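Iron-binding protein (Staphylococcus epidermidis, PDB 4M7O) probably binds iron, or an iron-carrying solute, outside the membrane as the substrate-binding component of an uptake system. Local coordinates at residues P30-I35 with K124-L129; E34-L39 with E43-V48. One frame throughout, in Å; residues are numbered along the deposited sequence.

Interaction 1 (P30-I35 with K124-L129)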
ATOM      1  N   PRO A  30      -6.955  -7.113  -0.925  1.00 28.95           N
ATOM      2  CA  PRO A  30      -5.902  -8.063  -1.312  1.00 28.97           C
ATOM      3  C   PRO A  30      -4.789  -8.243  -0.276  1.00 30.56           C
ATOM      4  O   PRO A  30      -4.373  -9.378  -0.106  1.00 29.63           O
ATOM      5  CB  PRO A  30      -5.362  -7.474  -2.621  1.00 33.02           C
ATOM      6  CG  PRO A  30      -6.555  -6.714  -3.194  1.00 30.83           C
ATOM      7  CD  PRO A  30      -7.192  -6.094  -1.971  1.00 26.48           C
ATOM      8  N   SER A  31      -4.345  -7.195   0.422  1.00 30.05           N
ATOM      9  CA  SER A  31      -3.295  -7.389   1.431  1.00 32.56           C
ATOM     10  C   SER A  31      -3.694  -8.433   2.490  1.00 31.39           C
ATOM     11  O   SER A  31      -2.889  -9.301   2.849  1.00 33.18           O
ATOM     12  CB  SER A  31      -2.878  -6.069   2.086  1.00 27.45           C
ATOM     13  OG  SER A  31      -4.004  -5.351   2.552  1.00 29.08           O
ATOM     14  N   ASN A  32      -4.931  -8.351   2.974  1.00 24.35           N
ATOM     15  CA  ASN A  32      -5.482  -9.360   3.881  1.00 28.76           C
ATOM     16  C   ASN A  32      -5.374 -10.763   3.297  1.00 30.36           C
ATOM     17  O   ASN A  32      -4.924 -11.699   3.970  1.00 29.58           O
ATOM     18  CB  ASN A  32      -6.950  -9.055   4.205  1.00 32.73           C
ATOM     19  CG  ASN A  32      -7.102  -7.946   5.232  1.00 32.57           C
ATOM     20  OD1 ASN A  32      -6.108  -7.407   5.733  1.00 30.87           O
ATOM     21  ND2 ASN A  32      -8.352  -7.602   5.558  1.00 29.91           N
ATOM     22  N   THR A  33      -5.777 -10.909   2.042  1.00 29.13           N
ATOM     23  CA  THR A  33      -5.755 -12.227   1.413  1.00 29.34           C
ATOM     24  C   THR A  33      -4.335 -12.757   1.324  1.00 27.72           C
ATOM     25  O   THR A  33      -4.095 -13.933   1.591  1.00 28.86           O
ATOM     26  CB  THR A  33      -6.360 -12.185   0.024  1.00 30.67           C
ATOM     27  OG1 THR A  33      -7.715 -11.707   0.108  1.00 29.76           O
ATOM     28  CG2 THR A  33      -6.363 -13.586  -0.609  1.00 30.73           C
ATOM     29  N   GLU A  34      -3.383 -11.890   0.973  1.00 21.85           N
ATOM     30  CA  GLU A  34      -1.997 -12.327   0.832  1.00 23.99           C
ATOM     31  C   GLU A  34      -1.446 -12.823   2.164  1.00 25.48           C
ATOM     32  O   GLU A  34      -0.735 -13.825   2.212  1.00 30.91           O
ATOM     33  CB  GLU A  34      -1.127 -11.191   0.273  1.00 26.61           C
ATOM     34  CG  GLU A  34      -1.437 -10.844  -1.175  1.00 25.33           C
ATOM     35  CD  GLU A  34      -0.373  -9.943  -1.796  1.00 33.90           C
ATOM     36  OE1 GLU A  34       0.832 -10.126  -1.487  1.00 33.40           O
ATOM     37  OE2 GLU A  34      -0.746  -9.056  -2.600  1.00 33.13           O
ATOM     38  N   ILE A  35      -1.785 -12.113   3.237  1.00 25.12           N
ATOM     39  CA  ILE A  35      -1.296 -12.436   4.566  1.00 27.30           C
ATOM     40  C   ILE A  35      -1.885 -13.767   5.046  1.00 32.33           C
ATOM     41  O   ILE A  35      -1.174 -14.596   5.620  1.00 30.24           O
ATOM     42  CB  ILE A  35      -1.665 -11.327   5.574  1.00 28.86           C
ATOM     43  CG1 ILE A  35      -0.932 -10.020   5.233  1.00 30.53           C
ATOM     44  CG2 ILE A  35      -1.356 -11.771   7.001  1.00 24.83           C
ATOM     45  CD1 ILE A  35      -1.450  -8.820   6.003  1.00 27.95           C
ATOM     46  N   LYS A 124       1.164  -9.604  12.756  1.00 42.03           N
ATOM     47  CA  LYS A 124       0.988 -10.149  14.100  1.00 42.48           C
ATOM     48  C   LYS A 124      -0.463 -10.126  14.566  1.00 40.28           C
ATOM     49  O   LYS A 124      -0.915 -11.059  15.224  1.00 39.32           O
ATOM     50  CB  LYS A 124       1.854  -9.384  15.108  1.00 45.16           C
ATOM     51  CG  LYS A 124       3.340  -9.672  15.003  1.00 51.56           C
ATOM     52  N   SER A 125      -1.188  -9.058  14.241  1.00 41.12           N
ATOM     53  CA  SER A 125      -2.585  -8.929  14.656  1.00 41.91           C
ATOM     54  C   SER A 125      -3.417 -10.030  14.041  1.00 36.73           C
ATOM     55  O   SER A 125      -4.214 -10.674  14.732  1.00 38.96           O
ATOM     56  CB  SER A 125      -3.152  -7.574  14.242  1.00 36.88           C
ATOM     57  OG  SER A 125      -2.720  -6.565  15.128  1.00 53.97           O
ATOM     58  N   ILE A 126      -3.228 -10.249  12.742  1.00 33.04           N
ATOM     59  CA  ILE A 126      -3.985 -11.279  12.037  1.00 36.92           C
ATOM     60  C   ILE A 126      -3.550 -12.661  12.509  1.00 43.34           C
ATOM     61  O   ILE A 126      -4.367 -13.582  12.588  1.00 41.85           O
ATOM     62  CB  ILE A 126      -3.820 -11.163  10.516  1.00 35.36           C
ATOM     63  CG1 ILE A 126      -4.402  -9.835  10.038  1.00 33.68           C
ATOM     64  CG2 ILE A 126      -4.498 -12.358   9.795  1.00 26.78           C
ATOM     65  CD1 ILE A 126      -4.064  -9.515   8.598  1.00 30.24           C
ATOM     66  N   GLY A 127      -2.265 -12.803  12.833  1.00 42.20           N
ATOM     67  CA  GLY A 127      -1.768 -14.048  13.391  1.00 42.85           C
ATOM     68  C   GLY A 127      -2.439 -14.374  14.709  1.00 43.80           C
ATOM     69  O   GLY A 127      -2.816 -15.520  14.951  1.00 49.10           O
ATOM     70  N   GLN A 128      -2.599 -13.374  15.569  1.00 37.38           N
ATOM     71  CA  GLN A 128      -3.192 -13.633  16.875  1.00 39.82           C
ATOM     72  C   GLN A 128      -4.692 -13.876  16.754  1.00 44.15           C
ATOM     73  O   GLN A 128      -5.260 -14.663  17.502  1.00 46.84           O
ATOM     74  CB  GLN A 128      -2.913 -12.488  17.839  1.00 46.61           C
ATOM     75  CG  GLN A 128      -3.506 -12.708  19.220  1.00 59.20           C
ATOM     76  CD  GLN A 128      -2.927 -11.763  20.246  1.00 72.05           C
ATOM     77  OE1 GLN A 128      -2.245 -10.797  19.897  1.00 75.82           O
ATOM     78  NE2 GLN A 128      -3.185 -12.038  21.526  1.00 76.62           N
ATOM     79  N   LEU A 129      -5.322 -13.205  15.795  1.00 45.04           N
ATOM     80  CA  LEU A 129      -6.753 -13.342  15.561  1.00 43.30           C
ATOM     81  C   LEU A 129      -7.106 -14.764  15.127  1.00 40.81           C
ATOM     82  O   LEU A 129      -8.080 -15.343  15.607  1.00 45.10           O
ATOM     83  CB  LEU A 129      -7.207 -12.323  14.504  1.00 38.36           C
ATOM     84  CG  LEU A 129      -8.618 -12.479  13.931  1.00 37.37           C
ATOM     85  CD1 LEU A 129      -9.680 -12.270  14.997  1.00 33.61           C
ATOM     86  CD2 LEU A 129      -8.850 -11.547  12.749  1.00 31.78           C
TER
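Ile126 of helix 116-129 meets residues 30-35 through its CD1 methyl. This methyl reaches the fork of Ile35, 3.7 Å from Ile35 CD1 and 3.9 Å from Ile35 CG2. The two isoleucine side chains cross at about a right angle. In Ile126, CG1 stands opposite the carbonyl carbon (chi1 -64°) and the chain runs on extended to CD1 (chi2 169°), which carries the methyl to Ile35. This is the tight part, and it is wholly apolar.

The looser side is at Asn32. Its OD1 is 4.1 Å from Ile126 CD1, a plain van der Waals approach. The amide is held from the sheet: Asn32 ND2 donates to the carbonyl oxygen of Ala85 in strand 82-86. No hydrogen bond joins the two segments. Val110 of strand 106-110 touches both Asn32 and Ile126. Solvent lies on the far side of helix 116-129, where Ser125 and Gln128 are exposed. Two helices packed by a few aliphatic side chains above a parallel sheet are characteristic of the alpha/beta lobe of a periplasmic binding protein.

Interaction 2 (E34-L39 with E43-V48); sequences EILYRL and EDIVGV
The phenol ring of Tyr37 is the flat group here, and the methyl at the end of Ile45 meets it obliquely. Ile45 CD1 is 3.9 Å from Tyr37 CE1 and equally near Tyr37 CD1, so it touches one CD1-CE1 side of the ring. The tyrosine has an unusual first torsion (chi1 -98°), away from the common staggered values. Its CB does not point at the strand, yet the ring swings nearer to it. The hydroxyl is hydrogen-bonded to Lys62, in the loop before strand 63-65. This bond probably helps to hold the ring, which is partly exposed.

Leu36 makes the deeper half of the contact. Its CB lies 3.7 Å from Ile45 CD1, and its CD1 methyl is 3.9 Å from the same Ile45 CD1. Leu36 CD1 also comes within 4.1 Å of Ile45 CG1. The isoleucine extends from the strand with CD1 and CA on opposite sides of the CB-CG1 bond (chi2 169°), and its tip fits between Leu36 and Tyr37. No hydrogen bond crosses between the segments. Leu36 also rests on Ile25 and Ser27 of the neighbouring strand 25-27, so one leucine spans two strands. Strand 45-49 itself is bonded through its backbone to strands 25-27 and 63-65. The contact joins the helix to the second strand of a beta-alpha-beta crossover, strand 25-27, helix 30-38, strand 45-49, within a parallel sheet.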
ATOM      1  N   GLU A  34      -3.383 -11.890   0.973  1.00 21.85           N
ATOM      2  CA  GLU A  34      -1.997 -12.327   0.832  1.00 23.99           C
ATOM      3  C   GLU A  34      -1.446 -12.823   2.164  1.00 25.48           C
ATOM      4  O   GLU A  34      -0.735 -13.825   2.212  1.00 30.91           O
ATOM      5  CB  GLU A  34      -1.127 -11.191   0.273  1.00 26.61           C
ATOM      6  CG  GLU A  34      -1.437 -10.844  -1.175  1.00 25.33           C
ATOM      7  CD  GLU A  34      -0.373  -9.943  -1.796  1.00 33.90           C
ATOM      8  OE1 GLU A  34       0.832 -10.126  -1.487  1.00 33.40           O
ATOM      9  OE2 GLU A  34      -0.746  -9.056  -2.600  1.00 33.13           O
ATOM     10  N   ILE A  35      -1.785 -12.113   3.237  1.00 25.12           N
ATOM     11  CA  ILE A  35      -1.296 -12.436   4.566  1.00 27.30           C
ATOM     12  C   ILE A  35      -1.885 -13.767   5.046  1.00 32.33           C
ATOM     13  O   ILE A  35      -1.174 -14.596   5.620  1.00 30.24           O
ATOM     14  CB  ILE A  35      -1.665 -11.327   5.574  1.00 28.86           C
ATOM     15  CG1 ILE A  35      -0.932 -10.020   5.233  1.00 30.53           C
ATOM     16  CG2 ILE A  35      -1.356 -11.771   7.001  1.00 24.83           C
ATOM     17  CD1 ILE A  35      -1.450  -8.820   6.003  1.00 27.95           C
ATOM     18  N   LEU A  36      -3.184 -13.956   4.828  1.00 25.57           N
ATOM     19  CA  LEU A  36      -3.860 -15.202   5.200  1.00 26.81           C
ATOM     20  C   LEU A  36      -3.204 -16.406   4.543  1.00 24.91           C
ATOM     21  O   LEU A  36      -3.002 -17.440   5.187  1.00 32.25           O
ATOM     22  CB  LEU A  36      -5.345 -15.147   4.818  1.00 21.29           C
ATOM     23  CG  LEU A  36      -6.203 -14.281   5.736  1.00 27.74           C
ATOM     24  CD1 LEU A  36      -7.622 -14.096   5.159  1.00 25.18           C
ATOM     25  CD2 LEU A  36      -6.253 -14.937   7.124  1.00 24.99           C
ATOM     26  N   TYR A  37      -2.874 -16.277   3.260  1.00 25.38           N
ATOM     27  CA  TYR A  37      -2.220 -17.364   2.538  1.00 29.94           C
ATOM     28  C   TYR A  37      -0.840 -17.617   3.131  1.00 30.58           C
ATOM     29  O   TYR A  37      -0.444 -18.768   3.292  1.00 28.38           O
ATOM     30  CB  TYR A  37      -2.114 -17.049   1.039  1.00 28.09           C
ATOM     31  CG  TYR A  37      -3.202 -17.672   0.191  1.00 31.13           C
ATOM     32  CD1 TYR A  37      -4.433 -17.059   0.043  1.00 27.52           C
ATOM     33  CD2 TYR A  37      -2.987 -18.869  -0.475  1.00 35.23           C
ATOM     34  CE1 TYR A  37      -5.404 -17.607  -0.744  1.00 31.95           C
ATOM     35  CE2 TYR A  37      -3.971 -19.435  -1.253  1.00 35.20           C
ATOM     36  CZ  TYR A  37      -5.176 -18.799  -1.383  1.00 34.40           C
ATOM     37  OH  TYR A  37      -6.169 -19.353  -2.151  1.00 37.40           O
ATOM     38  N   ARG A  38      -0.114 -16.551   3.477  1.00 27.12           N
ATOM     39  CA  ARG A  38       1.249 -16.725   4.015  1.00 30.17           C
ATOM     40  C   ARG A  38       1.217 -17.308   5.437  1.00 33.70           C
ATOM     41  O   ARG A  38       2.212 -17.831   5.929  1.00 38.30           O
ATOM     42  CB  ARG A  38       2.049 -15.415   3.967  1.00 29.25           C
ATOM     43  CG  ARG A  38       2.451 -14.963   2.551  1.00 29.14           C
ATOM     44  CD  ARG A  38       3.413 -15.955   1.869  1.00 31.66           C
ATOM     45  NE  ARG A  38       4.622 -16.164   2.656  1.00 35.86           N
ATOM     46  CZ  ARG A  38       5.652 -15.316   2.705  1.00 46.41           C
ATOM     47  NH1 ARG A  38       5.632 -14.189   2.010  1.00 39.15           N
ATOM     48  NH2 ARG A  38       6.711 -15.595   3.452  1.00 55.59           N
ATOM     49  N   LEU A  39       0.060 -17.234   6.082  1.00 37.23           N
ATOM     50  CA  LEU A  39      -0.112 -17.826   7.408  1.00 40.95           C
ATOM     51  C   LEU A  39      -0.491 -19.302   7.316  1.00 41.14           C
ATOM     52  O   LEU A  39      -0.563 -19.994   8.341  1.00 36.59           O
ATOM     53  CB  LEU A  39      -1.168 -17.065   8.225  1.00 33.12           C
ATOM     54  CG  LEU A  39      -0.785 -15.626   8.602  1.00 38.04           C
ATOM     55  CD1 LEU A  39      -1.813 -15.008   9.544  1.00 39.97           C
ATOM     56  CD2 LEU A  39       0.599 -15.584   9.220  1.00 37.39           C
ATOM     57  N   GLU A  43      -6.557 -22.119   2.475  1.00 32.91           N
ATOM     58  CA  GLU A  43      -7.593 -23.123   2.261  1.00 41.08           C
ATOM     59  C   GLU A  43      -8.805 -22.927   3.161  1.00 38.48           C
ATOM     60  O   GLU A  43      -9.767 -23.694   3.080  1.00 41.50           O
ATOM     61  CB  GLU A  43      -7.023 -24.528   2.468  1.00 42.86           C
ATOM     62  CG  GLU A  43      -5.761 -24.795   1.660  1.00 51.88           C
ATOM     63  N   ASP A  44      -8.775 -21.913   4.019  1.00 42.68           N
ATOM     64  CA  ASP A  44      -9.914 -21.670   4.908  1.00 40.82           C
ATOM     65  C   ASP A  44     -10.720 -20.467   4.437  1.00 34.80           C
ATOM     66  O   ASP A  44     -11.670 -20.042   5.095  1.00 38.24           O
ATOM     67  CB  ASP A  44      -9.448 -21.490   6.363  1.00 43.54           C
ATOM     68  CG  ASP A  44      -8.688 -22.707   6.895  1.00 48.08           C
ATOM     69  OD1 ASP A  44      -9.071 -23.852   6.564  1.00 40.36           O
ATOM     70  OD2 ASP A  44      -7.700 -22.521   7.641  1.00 50.92           O
ATOM     71  N   ILE A  45     -10.341 -19.936   3.280  1.00 30.75           N
ATOM     72  CA  ILE A  45     -10.947 -18.728   2.729  1.00 31.44           C
ATOM     73  C   ILE A  45     -12.032 -19.136   1.743  1.00 31.89           C
ATOM     74  O   ILE A  45     -11.763 -19.919   0.817  1.00 27.30           O
ATOM     75  CB  ILE A  45      -9.875 -17.870   1.998  1.00 27.43           C
ATOM     76  CG1 ILE A  45      -8.834 -17.347   2.994  1.00 30.38           C
ATOM     77  CG2 ILE A  45     -10.507 -16.703   1.287  1.00 29.87           C
ATOM     78  CD1 ILE A  45      -7.614 -16.717   2.329  1.00 21.40           C
ATOM     79  N   VAL A  46     -13.254 -18.632   1.940  1.00 31.25           N
ATOM     80  CA  VAL A  46     -14.374 -18.996   1.062  1.00 32.05           C
ATOM     81  C   VAL A  46     -14.720 -17.881   0.085  1.00 32.25           C
ATOM     82  O   VAL A  46     -15.403 -18.109  -0.921  1.00 34.72           O
ATOM     83  CB  VAL A  46     -15.664 -19.390   1.849  1.00 36.56           C
ATOM     84  CG1 VAL A  46     -15.457 -20.686   2.591  1.00 40.32           C
ATOM     85  CG2 VAL A  46     -16.052 -18.292   2.824  1.00 34.88           C
ATOM     86  N   GLY A  47     -14.249 -16.677   0.389  1.00 30.34           N
ATOM     87  CA  GLY A  47     -14.536 -15.512  -0.422  1.00 25.43           C
ATOM     88  C   GLY A  47     -13.394 -14.506  -0.417  1.00 25.31           C
ATOM     89  O   GLY A  47     -12.688 -14.324   0.596  1.00 26.50           O
ATOM     90  N   VAL A  48     -13.204 -13.841  -1.552  1.00 28.64           N
ATOM     91  CA  VAL A  48     -12.214 -12.770  -1.647  1.00 29.30           C
ATOM     92  C   VAL A  48     -12.882 -11.620  -2.364  1.00 30.86           C
ATOM     93  O   VAL A  48     -14.054 -11.712  -2.716  1.00 32.50           O
ATOM     94  CB  VAL A  48     -10.963 -13.223  -2.421  1.00 29.83           C
ATOM     95  CG1 VAL A  48     -10.205 -14.263  -1.619  1.00 28.76           C
ATOM     96  CG2 VAL A  48     -11.368 -13.811  -3.776  1.00 30.55           C
TER

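Interactions 1 and 2 have centres about 8 Å apart and share helix 30-38, including Glu34 and Ile35. Along the chain this helix comes first. Strand 45-49 of interaction 2 follows after a short connection, and helix 116-129 of interaction 1 comes much later. The helix thus packs on the five-stranded parallel sheet through one contact and against a neighbouring helix through the other. The two sites touch directly: Ile126 CG2 is 3.8 Å from Leu39 CD1. Together they probably belong to one apolar core. The crossover and a helix distant in sequence are thereby joined in one alpha/beta lobe, consistent with the periplasmic-binding-protein fold.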